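Alpha-actinin-like protein 1 (Schizosaccharomyces pombe, PDB 5BVR) binds actin filaments through this tandem calponin-homology domain and helps form and organise the actin ring used in cytokinesis and septation. Local coordinates at residues I108-I112 and R218-T222; L131-C135 and V224-F228; L49-E55 and Y80-K84; L35-S40 and I96-L101. Numbering follows the deposited sequence.

Interaction 1: I108-I112 and R218-T222; sequences IWTLI and RSIMT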
loop_
_atom_site.group_PDB
_atom_site.type_symbol
_atom_site.label_atom_id
_atom_site.label_comp_id
_atom_site.label_asym_id
_atom_site.label_seq_id
_atom_site.Cartn_x
_atom_site.Cartn_y
_atom_site.Cartn_z
ATOM N N ILE A 108 0.734 3.331 -10.146
ATOM C CA ILE A 108 0.342 3.387 -8.753
ATOM C C ILE A 108 1.463 2.815 -7.877
ATOM O O ILE A 108 1.767 3.373 -6.825
ATOM C CB ILE A 108 -0.996 2.688 -8.505
ATOM C CG1 ILE A 108 -2.089 3.440 -9.266
ATOM C CG2 ILE A 108 -1.300 2.634 -7.008
ATOM C CD1 ILE A 108 -3.373 2.732 -9.308
ATOM N N TRP A 109 2.104 1.735 -8.307
ATOM C CA TRP A 109 3.228 1.219 -7.531
ATOM C C TRP A 109 4.339 2.271 -7.396
ATOM O O TRP A 109 4.887 2.470 -6.321
ATOM C CB TRP A 109 3.795 -0.070 -8.123
ATOM C CG TRP A 109 5.037 -0.509 -7.400
ATOM C CD1 TRP A 109 6.297 -0.591 -7.921
ATOM C CD2 TRP A 109 5.151 -0.851 -6.009
ATOM N NE1 TRP A 109 7.183 -0.989 -6.951
ATOM C CE2 TRP A 109 6.506 -1.158 -5.769
ATOM C CE3 TRP A 109 4.236 -0.942 -4.954
ATOM C CZ2 TRP A 109 6.973 -1.540 -4.514
ATOM C CZ3 TRP A 109 4.695 -1.329 -3.711
ATOM C CH2 TRP A 109 6.054 -1.625 -3.500
ATOM N N THR A 110 4.625 2.992 -8.472
ATOM C CA THR A 110 5.633 4.030 -8.421
ATOM C C THR A 110 5.294 5.059 -7.327
ATOM O O THR A 110 6.180 5.504 -6.593
ATOM C CB THR A 110 5.761 4.697 -9.807
ATOM O OG1 THR A 110 6.321 3.736 -10.710
ATOM C CG2 THR A 110 6.704 5.888 -9.764
ATOM N N LEU A 111 4.007 5.388 -7.213
ATOM C CA LEU A 111 3.535 6.345 -6.213
ATOM C C LEU A 111 3.596 5.757 -4.801
ATOM O O LEU A 111 3.998 6.431 -3.879
ATOM C CB LEU A 111 2.120 6.823 -6.541
ATOM C CG LEU A 111 1.949 7.494 -7.918
ATOM C CD1 LEU A 111 0.513 7.932 -8.086
ATOM C CD2 LEU A 111 2.878 8.674 -8.065
ATOM N N ILE A 112 3.232 4.482 -4.651
ATOM C CA ILE A 112 3.333 3.831 -3.344
ATOM C C ILE A 112 4.794 3.815 -2.931
ATOM O O ILE A 112 5.155 4.131 -1.791
ATOM C CB ILE A 112 2.718 2.407 -3.403
ATOM C CG1 ILE A 112 1.211 2.514 -3.548
ATOM C CG2 ILE A 112 3.038 1.630 -2.114
ATOM C CD1 ILE A 112 0.529 1.189 -3.920
ATOM N N ARG A 218 4.312 -6.694 -4.031
ATOM C CA ARG A 218 3.990 -5.276 -3.893
ATOM C C ARG A 218 2.797 -5.054 -2.978
ATOM O O ARG A 218 2.785 -4.103 -2.213
ATOM C CB ARG A 218 3.743 -4.680 -5.269
ATOM C CG ARG A 218 5.015 -4.622 -6.098
ATOM C CD ARG A 218 4.809 -4.147 -7.543
ATOM N NE ARG A 218 6.107 -4.007 -8.192
ATOM C CZ ARG A 218 6.309 -3.454 -9.386
ATOM N NH1 ARG A 218 5.294 -2.975 -10.099
ATOM N NH2 ARG A 218 7.547 -3.367 -9.856
ATOM N N SER A 219 1.791 -5.921 -3.044
ATOM C CA SER A 219 0.659 -5.829 -2.153
ATOM C C SER A 219 1.075 -5.983 -0.683
ATOM O O SER A 219 0.649 -5.235 0.202
ATOM C CB SER A 219 -0.398 -6.860 -2.516
ATOM O OG SER A 219 -0.872 -6.643 -3.822
ATOM N N ILE A 220 1.881 -6.994 -0.409
ATOM C CA ILE A 220 2.346 -7.229 0.942
ATOM C C ILE A 220 3.143 -6.027 1.425
ATOM O O ILE A 220 2.929 -5.542 2.543
ATOM C CB ILE A 220 3.116 -8.568 1.081
ATOM C CG1 ILE A 220 2.120 -9.716 0.950
ATOM C CG2 ILE A 220 3.887 -8.629 2.392
ATOM C CD1 ILE A 220 2.788 -11.069 0.801
ATOM N N MET A 221 4.081 -5.547 0.615
ATOM C CA MET A 221 4.862 -4.378 0.992
ATOM C C MET A 221 3.976 -3.180 1.316
ATOM O O MET A 221 4.226 -2.455 2.276
ATOM C CB MET A 221 5.800 -3.985 -0.116
ATOM C CG MET A 221 6.970 -4.943 -0.325
ATOM S SD MET A 221 8.049 -4.462 -1.689
ATOM C CE MET A 221 8.564 -2.890 -1.013
ATOM N N THR A 222 2.973 -2.956 0.494
ATOM C CA THR A 222 2.074 -1.825 0.704
ATOM C C THR A 222 1.413 -1.915 2.080
ATOM O O THR A 222 1.306 -0.899 2.796
ATOM C CB THR A 222 0.996 -1.755 -0.393
ATOM O OG1 THR A 222 1.639 -1.636 -1.665
ATOM C CG2 THR A 222 0.068 -0.550 -0.213
#
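A cationic side chain from one calponin-homology (CH) domain lies flat on a tryptophan of the other: the guanidinium of R218 stacks on the indole of W109, centres 3.7 Å apart and planes at 13°. R218 CZ sits 3.7 Å from the centroid of the five-membered ring in an off-centre cation-pi contact, and R218 CD, 3.6 Å from the same centroid, adds a CH-pi contact squarely over the face. The arginine chain is extended (chi2 and chi3 both t), which carries it along the ring. W109 NE1 and R218 NE, 3.4 Å apart, are both donors, so stacking rather than hydrogen bonding joins them. At the edge of the indole, M221 CE packs 3.8 Å from W109 CH2, and M221 SD makes an oblique Met-aromatic contact 5.1 Å from the six-membered ring centroid. T222 OG1 donates a hydrogen bond to R218 O (2.8 Å) one turn back, and T222 OG1 also rests 3.6 Å from I112 CG2. R218, with D216, also belongs to a zinc site in this crystal. The segments run 33° from parallel with axes 11.3 Å apart, a spacing the indole of W109 reaches across. Helix 101-117, whose 108-112 part belongs to the actin-binding region, thus meets helix 217-234 of the second CH domain, while I112 also packs on F16 and W19 of helix 11-25 and L111 faces helix 43-53.

Interaction 2: L131-C135 and V224-F228; sequences LLLWC and VAEYF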
loop_
_atom_site.group_PDB
_atom_site.type_symbol
_atom_site.label_atom_id
_atom_site.label_comp_id
_atom_site.label_asym_id
_atom_site.label_seq_id
_atom_site.Cartn_x
_atom_site.Cartn_y
_atom_site.Cartn_z
ATOM N N LEU A 131 12.492 -1.058 5.292
ATOM C CA LEU A 131 11.291 -1.699 5.788
ATOM C C LEU A 131 11.558 -3.157 6.143
ATOM O O LEU A 131 11.116 -3.630 7.188
ATOM C CB LEU A 131 10.180 -1.574 4.750
ATOM C CG LEU A 131 8.851 -2.202 5.180
ATOM C CD1 LEU A 131 8.306 -1.570 6.465
ATOM C CD2 LEU A 131 7.821 -2.101 4.062
ATOM N N LEU A 132 12.329 -3.862 5.319
ATOM C CA LEU A 132 12.644 -5.254 5.611
ATOM C C LEU A 132 13.431 -5.344 6.910
ATOM O O LEU A 132 13.133 -6.155 7.781
ATOM C CB LEU A 132 13.426 -5.904 4.462
ATOM C CG LEU A 132 13.617 -7.397 4.646
ATOM C CD1 LEU A 132 12.285 -8.129 4.552
ATOM C CD2 LEU A 132 14.615 -7.906 3.617
ATOM N N LEU A 133 14.469 -4.520 7.025
ATOM C CA LEU A 133 15.280 -4.548 8.241
ATOM C C LEU A 133 14.435 -4.224 9.482
ATOM O O LEU A 133 14.594 -4.879 10.501
ATOM C CB LEU A 133 16.472 -3.610 8.117
ATOM C CG LEU A 133 17.407 -3.639 9.319
ATOM C CD1 LEU A 133 17.926 -5.028 9.587
ATOM C CD2 LEU A 133 18.574 -2.693 9.076
ATOM N N TRP A 134 13.536 -3.242 9.397
ATOM C CA TRP A 134 12.631 -2.947 10.500
ATOM C C TRP A 134 11.836 -4.183 10.908
ATOM O O TRP A 134 11.740 -4.519 12.086
ATOM C CB TRP A 134 11.708 -1.794 10.125
ATOM C CG TRP A 134 10.722 -1.403 11.175
ATOM C CD1 TRP A 134 10.924 -0.509 12.196
ATOM C CD2 TRP A 134 9.360 -1.843 11.297
ATOM N NE1 TRP A 134 9.776 -0.365 12.933
ATOM C CE2 TRP A 134 8.805 -1.175 12.404
ATOM C CE3 TRP A 134 8.549 -2.718 10.567
ATOM C CZ2 TRP A 134 7.503 -1.375 12.810
ATOM C CZ3 TRP A 134 7.241 -2.897 10.978
ATOM C CH2 TRP A 134 6.734 -2.229 12.081
ATOM N N CYS A 135 11.299 -4.890 9.929
ATOM C CA CYS A 135 10.554 -6.109 10.224
ATOM C C CYS A 135 11.433 -7.139 10.905
ATOM O O CYS A 135 11.001 -7.801 11.841
ATOM C CB CYS A 135 9.993 -6.695 8.940
ATOM S SG CYS A 135 8.651 -5.718 8.169
ATOM N N VAL A 224 2.372 -3.920 4.790
ATOM C CA VAL A 224 3.343 -3.932 5.875
ATOM C C VAL A 224 3.845 -2.507 6.138
ATOM O O VAL A 224 4.092 -2.136 7.298
ATOM C CB VAL A 224 4.499 -4.875 5.554
ATOM C CG1 VAL A 224 5.652 -4.688 6.547
ATOM C CG2 VAL A 224 4.012 -6.313 5.571
ATOM N N ALA A 225 3.984 -1.678 5.102
ATOM C CA ALA A 225 4.389 -0.279 5.304
ATOM C C ALA A 225 3.426 0.449 6.250
ATOM O O ALA A 225 3.841 1.378 6.986
ATOM C CB ALA A 225 4.461 0.473 3.970
ATOM N N GLU A 226 2.150 0.065 6.258
ATOM C CA GLU A 226 1.179 0.685 7.180
ATOM C C GLU A 226 1.559 0.399 8.628
ATOM O O GLU A 226 1.366 1.251 9.501
ATOM C CB GLU A 226 -0.264 0.219 6.950
ATOM C CG GLU A 226 -0.837 0.567 5.572
ATOM C CD GLU A 226 -1.263 2.008 5.413
ATOM O OE1 GLU A 226 -1.327 2.731 6.424
ATOM O OE2 GLU A 226 -1.546 2.408 4.264
ATOM N N TYR A 227 2.072 -0.797 8.894
ATOM C CA TYR A 227 2.545 -1.141 10.226
ATOM C C TYR A 227 3.717 -0.257 10.638
ATOM O O TYR A 227 3.742 0.290 11.739
ATOM C CB TYR A 227 2.971 -2.611 10.314
ATOM C CG TYR A 227 1.821 -3.603 10.340
ATOM C CD1 TYR A 227 0.968 -3.736 9.254
ATOM C CD2 TYR A 227 1.618 -4.433 11.423
ATOM C CE1 TYR A 227 -0.083 -4.645 9.285
ATOM C CE2 TYR A 227 0.582 -5.328 11.460
ATOM C CZ TYR A 227 -0.256 -5.446 10.386
ATOM O OH TYR A 227 -1.278 -6.354 10.462
ATOM N N PHE A 228 4.703 -0.114 9.778
ATOM C CA PHE A 228 5.840 0.741 10.076
ATOM C C PHE A 228 5.387 2.156 10.435
ATOM O O PHE A 228 5.811 2.739 11.452
ATOM C CB PHE A 228 6.791 0.838 8.887
ATOM C CG PHE A 228 7.913 1.803 9.122
ATOM C CD1 PHE A 228 9.056 1.392 9.801
ATOM C CD2 PHE A 228 7.799 3.144 8.763
ATOM C CE1 PHE A 228 10.084 2.290 10.073
ATOM C CE2 PHE A 228 8.832 4.035 9.027
ATOM C CZ PHE A 228 9.976 3.594 9.690
#
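Two aromatic side chains make the main ring contact. F228 turns its edge to the face of W134 in a T-shaped pair, with 4.7 Å between the F228 centroid and that of the five-membered ring of W134 and planes at 76°; F228 CD1 comes within 3.5 Å of W134 CG. F228 CA lies over the six-membered ring of the same indole, 3.9 Å from its centroid, as a CH-pi contact. Segments 131-135 and 224-228 cross at 69° with axes 10.6 Å apart; they lie on helices 127-138 and 217-234, the first and last long helices of the second CH domain, so the contact packs the first in sequence against the last. Apolar packing makes up the other contacts. L131 CD1 touches F228 CB (3.7 Å) and V224 CG1 (4.1 Å), L131 CD2 reaches A225 CB (4.2 Å), and C135 SG meets V224 CG1 at 3.6 Å. W134 CH2 lies 4.2 Å from Y227 CB, but the phenol leads away to hydrogen-bond Y223 through its hydroxyl. From helix 159-168, L164 touches W134 and F161 touches V224.

Interaction 3: L49-E55 and Y80-K84; sequences LEIIGDE and YIKSK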
loop_
_atom_site.group_PDB
_atom_site.type_symbol
_atom_site.label_atom_id
_atom_site.label_comp_id
_atom_site.label_asym_id
_atom_site.label_seq_id
_atom_site.Cartn_x
_atom_site.Cartn_y
_atom_site.Cartn_z
ATOM N N LEU A 49 -2.372 12.871 -5.897
ATOM C CA LEU A 49 -1.045 13.467 -5.868
ATOM C C LEU A 49 -0.977 14.645 -4.897
ATOM O O LEU A 49 0.010 14.808 -4.184
ATOM C CB LEU A 49 -0.614 13.886 -7.270
ATOM C CG LEU A 49 -0.349 12.716 -8.212
ATOM C CD1 LEU A 49 -0.265 13.205 -9.665
ATOM C CD2 LEU A 49 0.928 11.955 -7.836
ATOM N N GLU A 50 -2.032 15.446 -4.843
ATOM C CA GLU A 50 -2.072 16.558 -3.898
ATOM C C GLU A 50 -1.984 16.030 -2.468
ATOM O O GLU A 50 -1.287 16.600 -1.628
ATOM C CB GLU A 50 -3.345 17.379 -4.090
ATOM C CG GLU A 50 -3.314 18.225 -5.357
ATOM C CD GLU A 50 -4.525 19.119 -5.525
ATOM O OE1 GLU A 50 -5.636 18.717 -5.103
ATOM O OE2 GLU A 50 -4.359 20.226 -6.093
ATOM N N ILE A 51 -2.669 14.921 -2.218
ATOM C CA ILE A 51 -2.739 14.319 -0.892
ATOM C C ILE A 51 -1.412 13.703 -0.468
ATOM O O ILE A 51 -0.873 14.018 0.608
ATOM C CB ILE A 51 -3.868 13.264 -0.826
ATOM C CG1 ILE A 51 -5.234 13.936 -1.053
ATOM C CG2 ILE A 51 -3.861 12.520 0.533
ATOM C CD1 ILE A 51 -6.368 12.979 -1.304
ATOM N N ILE A 52 -0.878 12.804 -1.283
ATOM C CA ILE A 52 0.341 12.100 -0.895
ATOM C C ILE A 52 1.586 12.967 -1.064
ATOM O O ILE A 52 2.598 12.737 -0.389
ATOM C CB ILE A 52 0.487 10.747 -1.624
ATOM C CG1 ILE A 52 0.692 10.937 -3.140
ATOM C CG2 ILE A 52 -0.734 9.873 -1.352
ATOM C CD1 ILE A 52 0.787 9.648 -3.954
ATOM N N GLY A 53 1.511 13.946 -1.956
ATOM C CA GLY A 53 2.606 14.864 -2.213
ATOM C C GLY A 53 2.574 16.134 -1.366
ATOM O O GLY A 53 3.536 16.890 -1.388
ATOM N N ASP A 54 1.475 16.369 -0.648
ATOM C CA ASP A 54 1.328 17.565 0.202
ATOM C C ASP A 54 1.570 18.825 -0.616
ATOM O O ASP A 54 2.311 19.729 -0.223
ATOM C CB ASP A 54 2.273 17.490 1.403
ATOM C CG ASP A 54 2.073 18.632 2.379
ATOM O OD1 ASP A 54 0.942 19.153 2.470
ATOM O OD2 ASP A 54 3.062 19.007 3.046
ATOM N N GLU A 55 0.924 18.895 -1.767
ATOM C CA GLU A 55 1.045 20.074 -2.615
ATOM C C GLU A 55 -0.252 20.404 -3.321
ATOM O O GLU A 55 -1.067 19.540 -3.596
ATOM C CB GLU A 55 2.139 19.878 -3.659
ATOM C CG GLU A 55 3.526 19.786 -3.092
ATOM C CD GLU A 55 4.555 19.605 -4.174
ATOM O OE1 GLU A 55 4.667 20.511 -5.031
ATOM O OE2 GLU A 55 5.230 18.546 -4.175
ATOM N N TYR A 80 3.717 16.312 -13.085
ATOM C CA TYR A 80 4.035 16.477 -11.660
ATOM C C TYR A 80 4.898 15.308 -11.165
ATOM O O TYR A 80 5.924 15.496 -10.504
ATOM C CB TYR A 80 2.764 16.607 -10.822
ATOM C CG TYR A 80 3.067 16.612 -9.344
ATOM C CD1 TYR A 80 3.528 17.764 -8.714
ATOM C CD2 TYR A 80 2.947 15.453 -8.592
ATOM C CE1 TYR A 80 3.830 17.760 -7.372
ATOM C CE2 TYR A 80 3.244 15.441 -7.247
ATOM C CZ TYR A 80 3.684 16.598 -6.644
ATOM O OH TYR A 80 3.982 16.568 -5.295
ATOM N N ILE A 81 4.483 14.095 -11.502
ATOM C CA ILE A 81 5.222 12.900 -11.104
ATOM C C ILE A 81 6.670 12.930 -11.613
ATOM O O ILE A 81 7.630 12.677 -10.847
ATOM C CB ILE A 81 4.475 11.644 -11.584
ATOM C CG1 ILE A 81 3.140 11.537 -10.827
ATOM C CG2 ILE A 81 5.318 10.382 -11.357
ATOM C CD1 ILE A 81 2.172 10.488 -11.414
ATOM N N LYS A 82 6.837 13.308 -12.872
ATOM C CA LYS A 82 8.163 13.437 -13.461
ATOM C C LYS A 82 8.982 14.510 -12.748
ATOM O O LYS A 82 10.174 14.322 -12.497
ATOM C CB LYS A 82 8.032 13.769 -14.949
ATOM C CG LYS A 82 9.349 13.896 -15.680
ATOM C CD LYS A 82 9.133 14.207 -17.155
ATOM C CE LYS A 82 10.464 14.352 -17.893
ATOM N NZ LYS A 82 10.273 14.687 -19.334
ATOM N N SER A 83 8.337 15.629 -12.420
ATOM C CA SER A 83 9.015 16.747 -11.753
ATOM C C SER A 83 9.608 16.355 -10.403
ATOM O O SER A 83 10.539 17.003 -9.916
ATOM C CB SER A 83 8.060 17.924 -11.567
ATOM O OG SER A 83 7.271 17.774 -10.403
ATOM N N LYS A 84 9.060 15.305 -9.802
ATOM C CA LYS A 84 9.547 14.792 -8.524
ATOM C C LYS A 84 10.590 13.690 -8.708
ATOM O O LYS A 84 10.973 13.037 -7.744
ATOM C CB LYS A 84 8.378 14.268 -7.674
ATOM C CG LYS A 84 7.265 15.299 -7.417
ATOM C CD LYS A 84 7.633 16.333 -6.359
ATOM C CE LYS A 84 7.562 15.744 -4.957
ATOM N NZ LYS A 84 8.040 16.710 -3.921
HETATM O O HOH W 1 5.976 15.929 -1.784
#
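With chi1 at t, Y80 swings its ring across to the end of helix 43-53, where its hydroxyl gives a hydrogen bond to E55 (OH to OE2, 2.6 Å). E55 meets it with chi1 m and chi2 t, an extended chain that delivers the carboxylate. K84 instead folds through three successive m angles before its last t torsion, bringing NZ to 3.4 Å from E55 OE2, a salt bridge with a weak hydrogen bond. A water bridges the same ammonium to the helix end, accepting from K84 NZ (3.1 Å) and donating to G53 O (2.7 Å). These polar groups join the C-terminal ends of helices 43-53 and 67-83 in the first CH domain, an all-helical fold. G53 lies just beyond the tyrosine hydroxyl: its CA is 3.8 Å from Y80 OH, and a beta carbon here would clash with that oxygen. L49 and I81, both m,t rotamers, meet through L49 CD2 and I81 CG1 at 3.7 Å; L49 CD1 lies 4.1 Å from Y80 CD2. Both aliphatic side chains also pack on L111 of helix 101-117.

Interaction 4: L35-S40 and I96-L101; sequences LRKDLS and IVDGNL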
loop_
_atom_site.group_PDB
_atom_site.type_symbol
_atom_site.label_atom_id
_atom_site.label_comp_id
_atom_site.label_asym_id
_atom_site.label_seq_id
_atom_site.Cartn_x
_atom_site.Cartn_y
_atom_site.Cartn_z
ATOM N N LEU A 35 -10.056 0.559 -11.413
ATOM C CA LEU A 35 -8.906 1.291 -11.931
ATOM C C LEU A 35 -8.830 1.310 -13.452
ATOM O O LEU A 35 -8.083 2.112 -14.004
ATOM C CB LEU A 35 -7.611 0.717 -11.355
ATOM C CG LEU A 35 -7.321 1.113 -9.906
ATOM C CD1 LEU A 35 -6.160 0.275 -9.379
ATOM C CD2 LEU A 35 -7.007 2.595 -9.803
ATOM N N ARG A 36 -9.597 0.465 -14.127
ATOM C CA ARG A 36 -9.626 0.496 -15.588
ATOM C C ARG A 36 -10.326 1.736 -16.104
ATOM O O ARG A 36 -10.027 2.210 -17.202
ATOM C CB ARG A 36 -10.338 -0.730 -16.160
ATOM C CG ARG A 36 -9.571 -2.005 -16.003
ATOM C CD ARG A 36 -10.318 -3.187 -16.602
ATOM N NE ARG A 36 -9.570 -4.427 -16.407
ATOM C CZ ARG A 36 -10.038 -5.646 -16.658
ATOM N NH1 ARG A 36 -11.271 -5.815 -17.126
ATOM N NH2 ARG A 36 -9.266 -6.703 -16.439
ATOM N N LYS A 37 -11.261 2.256 -15.317
ATOM C CA LYS A 37 -12.135 3.318 -15.793
ATOM C C LYS A 37 -12.059 4.588 -14.967
ATOM O O LYS A 37 -12.181 5.687 -15.506
ATOM C CB LYS A 37 -13.593 2.833 -15.797
ATOM C CG LYS A 37 -13.887 1.713 -16.781
ATOM C CD LYS A 37 -13.852 2.199 -18.223
ATOM C CE LYS A 37 -14.065 1.048 -19.207
ATOM N NZ LYS A 37 -13.017 -0.018 -19.066
ATOM N N ASP A 38 -11.846 4.447 -13.659
ATOM C CA ASP A 38 -12.122 5.564 -12.749
ATOM C C ASP A 38 -11.031 6.636 -12.705
ATOM O O ASP A 38 -11.230 7.687 -12.104
ATOM C CB ASP A 38 -12.415 5.068 -11.332
ATOM C CG ASP A 38 -13.688 4.230 -11.255
ATOM O OD1 ASP A 38 -14.495 4.249 -12.208
ATOM O OD2 ASP A 38 -13.880 3.553 -10.234
ATOM N N LEU A 39 -9.885 6.382 -13.327
ATOM C CA LEU A 39 -8.823 7.383 -13.406
ATOM C C LEU A 39 -8.781 8.077 -14.759
ATOM O O LEU A 39 -7.953 8.950 -14.961
ATOM C CB LEU A 39 -7.452 6.760 -13.174
ATOM C CG LEU A 39 -7.293 5.940 -11.896
ATOM C CD1 LEU A 39 -5.838 5.496 -11.745
ATOM C CD2 LEU A 39 -7.747 6.697 -10.687
ATOM N N SER A 40 -9.638 7.663 -15.681
ATOM C CA SER A 40 -9.531 8.099 -17.069
ATOM C C SER A 40 -9.639 9.586 -17.302
ATOM O O SER A 40 -9.032 10.071 -18.242
ATOM C CB SER A 40 -10.509 7.322 -17.923
ATOM O OG SER A 40 -10.097 5.960 -17.938
ATOM N N ILE A 96 -3.572 6.127 -19.694
ATOM C CA ILE A 96 -4.442 6.272 -18.540
ATOM C C ILE A 96 -5.878 6.562 -18.982
ATOM O O ILE A 96 -6.816 5.927 -18.506
ATOM C CB ILE A 96 -3.898 7.332 -17.549
ATOM C CG1 ILE A 96 -2.511 6.892 -17.042
ATOM C CG2 ILE A 96 -4.848 7.524 -16.402
ATOM C CD1 ILE A 96 -1.748 7.960 -16.317
ATOM N N VAL A 97 -6.042 7.515 -19.900
ATOM C CA VAL A 97 -7.369 7.858 -20.412
ATOM C C VAL A 97 -8.074 6.615 -20.965
ATOM O O VAL A 97 -9.270 6.438 -20.732
ATOM C CB VAL A 97 -7.304 8.987 -21.465
ATOM C CG1 VAL A 97 -8.681 9.231 -22.131
ATOM C CG2 VAL A 97 -6.767 10.256 -20.821
ATOM N N ASP A 98 -7.319 5.733 -21.629
ATOM C CA ASP A 98 -7.882 4.530 -22.249
ATOM C C ASP A 98 -7.805 3.271 -21.396
ATOM O O ASP A 98 -8.132 2.178 -21.874
ATOM C CB ASP A 98 -7.215 4.309 -23.599
ATOM C CG ASP A 98 -7.566 5.393 -24.601
ATOM O OD1 ASP A 98 -8.666 5.967 -24.486
ATOM O OD2 ASP A 98 -6.734 5.624 -25.483
ATOM N N GLY A 99 -7.395 3.414 -20.136
ATOM C CA GLY A 99 -7.543 2.327 -19.183
ATOM C C GLY A 99 -6.623 1.142 -19.364
ATOM O O GLY A 99 -7.059 -0.001 -19.205
ATOM N N ASN A 100 -5.367 1.390 -19.695
ATOM C CA ASN A 100 -4.370 0.329 -19.730
ATOM C C ASN A 100 -4.063 -0.087 -18.286
ATOM O O ASN A 100 -3.272 0.560 -17.600
ATOM C CB ASN A 100 -3.107 0.802 -20.443
ATOM C CG ASN A 100 -2.106 -0.320 -20.669
ATOM O OD1 ASN A 100 -1.859 -1.156 -19.791
ATOM N ND2 ASN A 100 -1.545 -0.362 -21.876
ATOM N N LEU A 101 -4.710 -1.153 -17.820
ATOM C CA LEU A 101 -4.604 -1.562 -16.420
ATOM C C LEU A 101 -3.164 -1.894 -16.026
ATOM O O LEU A 101 -2.711 -1.508 -14.946
ATOM C CB LEU A 101 -5.549 -2.726 -16.121
ATOM C CG LEU A 101 -5.536 -3.153 -14.651
ATOM C CD1 LEU A 101 -6.021 -2.058 -13.700
ATOM C CD2 LEU A 101 -6.390 -4.390 -14.536
#
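L101, R36 and S40 lose the most surface here, and they mark the two ends of the contact between the loop 35-40 and the segment that links helix 93-97 to helix 101-117. At one end the L101 side chain points toward the loop: CD1 touches L35 CB at 4.0 Å, and CD2 lies 3.7 Å from R36 NE, near the plane of the guanidinium. The extended arginine therefore passes alongside the leucine. The backbone of R36 closes in as well, its O only 3.2 Å from G99 CA. A side chain at G99 would run into that carbonyl, and the residue has positive phi as the C-prime position of a Schellman motif that ends helix 93-97, with G99 N bonded to I96 O (3.1 Å). At the other end S40, last residue of the type I turn K37-S40, sets OG 3.0 Å from V97 O and 3.3 Å from I96 O, while its own O receives a CA-H...O contact from V97 CA (3.5 Å). L39 CB packs on I96 CG2 at 4.2 Å. Both segments belong to the first CH domain, and 96-101 is part of its actin-binding region. Close backbone packing flanked by aliphatic contacts, with no salt bridge between the two segments, is consistent with a junction set largely by close backbone fit, with G99 at the point where R36 O leaves no space for a beta carbon.

From the N terminus, interaction 4 first joins the loop after helix 11-25 to the end of helix 93-97, closing a long loop of the first CH domain. Within that loop, interaction 3 closes a shorter one between helices 43-53 and 67-83. Both are complete before interaction 1 opens on helix 101-117, whose I108 packs on L35 of interaction 4 and whose L111 packs on L49, I52 and I81 of interaction 3. Interaction 1 then spans the two CH domains. Interaction 2, wholly in the second domain, crosses it along the chain; both end on helix 217-234, and M221 O of interaction 1 touches L131 CD2 on helix 127-138. Interactions 2 and 4 lie on opposite sides of the chain's centre, about 30 Å apart between centres.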